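Local coordinates for protein transcriptional regulator PA3341 (Pseudomonas aeruginosa, PDB 2FBH) that probably acts as a MarR-family transcription factor, binding DNA as a winged helix-turn-helix dimer to control gene expression, at the interface of chains A and B. Sequence-based numbering; all coordinates share one arbitrary frame. Chains: chain A/B, transcriptional regulator PA3341.

The interface of chains A and B. Residues chain A 22, 121, 124, 128-129, 132-133; chain B 11, 132, 135-136, 139.
B:Phe11 pushes its ring into chain A among A:Trp22, A:Leu121, A:Gln129, A:Cys132 and A:Gln133, at the two-fold interface expected for the MarR-family dimer. CG of B:Phe11 is anti to the backbone N (chi1 -173°), an orientation that places the ring against helix 126-144 of chain A. Over the centre of one ring face sits the methyl CD2 of A:Leu121, 4.2 Å above the plane. The A:Trp22 side chain crosses that of B:Phe11 at about a right angle, yet the two ring planes are nearly parallel. They are displaced past each other instead of stacked, so the CZ3–CH2 edge of the six-membered part of the indole meets the phenyl border, CZ3 lying 3.3 Å from CD2 of B:Phe11.

Across the ring, two glutamines flank the CD1–CE1 border, A:Gln129 on the A:Leu121 side of the ring plane and A:Gln133 on the other, each with its amide NE2 3.2 Å from CD1 of B:Phe11. The A:Gln129 amide stands steeply to the ring, 77° between planes, and its methylene CG packs 3.3 Å from CE1 of B:Phe11. The A:Gln133 amide is less tilted, at 40°. The thiol sulfur SG of A:Cys132 approaches the ring tip, 3.7 Å from CZ of B:Phe11.

Beyond the ring, helix 126-144 of chain B supplies an aliphatic row. B:Val135 straddles the chain A surface: CG1 touches A:Cys132 SG and A:Ile124 CG2, while CG2 rests against CB and the backbone O of A:Glu128. B:Ile139 crosses A:Ile124 at about a right angle, a tight contact, and lies alongside A:Leu121, pointing the same way. Its CG2 methyl reaches the A:Trp22 indole at CE3.

No polar bond crosses this patch; it is held by packing, and symmetry repeats it with the chains exchanged. Near the two-fold axis the Cys132 thiols lie side by side, pointing roughly the same way and unbonded, A:Cys132 SG 4.4 Å from B:Cys132 SG.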
# COMPACT_ATOMS: atom_id res chain seq x y z
N TRP A 22 6.61 -3.65 -5.13
CA TRP A 22 7.42 -4.58 -4.36
C TRP A 22 6.50 -5.66 -3.74
O TRP A 22 6.76 -6.88 -3.85
CB TRP A 22 8.15 -3.81 -3.26
CG TRP A 22 9.13 -4.53 -2.47
CD1 TRP A 22 9.11 -5.84 -2.08
CD2 TRP A 22 10.27 -3.95 -1.88
NE1 TRP A 22 10.20 -6.13 -1.26
CE2 TRP A 22 10.93 -4.97 -1.14
CE3 TRP A 22 10.79 -2.64 -1.89
CZ2 TRP A 22 12.12 -4.77 -0.47
CZ3 TRP A 22 12.02 -2.42 -1.17
CH2 TRP A 22 12.64 -3.48 -0.47
N LEU A 121 17.00 -4.11 -4.68
CA LEU A 121 18.10 -3.18 -4.24
C LEU A 121 19.25 -3.19 -5.20
O LEU A 121 20.26 -2.49 -4.96
CB LEU A 121 18.54 -3.47 -2.82
CG LEU A 121 17.34 -3.16 -1.87
CD1 LEU A 121 17.71 -3.58 -0.47
CD2 LEU A 121 16.71 -1.67 -1.98
N ILE A 124 21.74 -0.16 -6.10
CA ILE A 124 21.54 0.99 -5.14
C ILE A 124 22.61 0.85 -4.06
O ILE A 124 22.74 -0.17 -3.40
CB ILE A 124 20.11 0.90 -4.55
CG1 ILE A 124 19.10 1.09 -5.72
CG2 ILE A 124 19.87 2.05 -3.46
CD1 ILE A 124 17.75 0.77 -5.30
N GLU A 128 23.21 5.35 -0.04
CA GLU A 128 21.95 5.92 -0.52
C GLU A 128 20.71 5.19 0.03
O GLU A 128 19.73 5.87 0.34
CB GLU A 128 21.93 6.02 -2.05
CG GLU A 128 23.00 7.00 -2.50
CD GLU A 128 23.03 7.21 -3.99
OE1 GLU A 128 22.27 6.53 -4.72
OE2 GLU A 128 23.77 8.17 -4.41
N GLN A 129 20.79 3.86 0.19
CA GLN A 129 19.77 3.11 0.88
C GLN A 129 19.56 3.72 2.29
O GLN A 129 18.44 3.87 2.73
CB GLN A 129 20.15 1.65 0.99
CG GLN A 129 19.00 0.86 1.62
CD GLN A 129 19.32 -0.60 1.75
OE1 GLN A 129 20.17 -1.16 0.98
NE2 GLN A 129 18.60 -1.29 2.68
N CYS A 132 17.88 7.00 2.12
CA CYS A 132 16.45 6.79 1.75
C CYS A 132 15.67 6.38 3.01
O CYS A 132 14.63 6.89 3.29
CB CYS A 132 16.38 5.66 0.70
SG CYS A 132 14.69 5.14 0.32
N GLN A 133 16.20 5.45 3.79
CA GLN A 133 15.55 5.04 5.02
C GLN A 133 15.39 6.15 6.01
O GLN A 133 14.30 6.24 6.60
CB GLN A 133 16.32 3.90 5.65
CG GLN A 133 16.20 2.64 4.80
CD GLN A 133 17.32 1.61 5.28
OE1 GLN A 133 18.30 2.00 5.91
NE2 GLN A 133 17.16 0.38 4.95
N PHE B 11 13.66 -3.19 4.70
CA PHE B 11 13.49 -2.00 3.93
C PHE B 11 12.10 -1.97 3.30
O PHE B 11 11.47 -0.89 3.23
CB PHE B 11 14.53 -2.08 2.80
CG PHE B 11 14.61 -0.83 1.98
CD1 PHE B 11 15.70 0.02 2.09
CD2 PHE B 11 13.66 -0.53 1.05
CE1 PHE B 11 15.78 1.16 1.30
CE2 PHE B 11 13.73 0.62 0.28
CZ PHE B 11 14.78 1.46 0.43
N CYS B 132 16.02 10.56 -2.25
CA CYS B 132 15.03 9.51 -1.86
C CYS B 132 14.23 9.10 -3.12
O CYS B 132 14.05 7.95 -3.39
CB CYS B 132 14.07 10.11 -0.81
SG CYS B 132 12.68 9.03 -0.42
N VAL B 135 16.31 6.84 -5.44
CA VAL B 135 16.34 5.44 -4.91
C VAL B 135 15.04 4.72 -5.24
O VAL B 135 15.06 3.62 -5.77
CB VAL B 135 16.62 5.40 -3.40
CG1 VAL B 135 16.51 3.93 -2.89
CG2 VAL B 135 18.12 5.91 -3.21
N LEU B 136 13.90 5.33 -4.89
CA LEU B 136 12.59 4.72 -5.22
C LEU B 136 12.41 4.45 -6.73
O LEU B 136 11.89 3.40 -7.10
CB LEU B 136 11.44 5.66 -4.78
CG LEU B 136 11.40 5.78 -3.24
CD1 LEU B 136 10.30 6.80 -2.84
CD2 LEU B 136 11.29 4.53 -2.41
N ILE B 139 14.35 1.33 -7.61
CA ILE B 139 13.63 0.12 -7.11
C ILE B 139 12.49 -0.17 -8.05
O ILE B 139 12.27 -1.31 -8.52
CB ILE B 139 13.13 0.37 -5.63
CG1 ILE B 139 14.35 0.46 -4.64
CG2 ILE B 139 12.07 -0.74 -5.26
CD1 ILE B 139 13.94 1.00 -3.26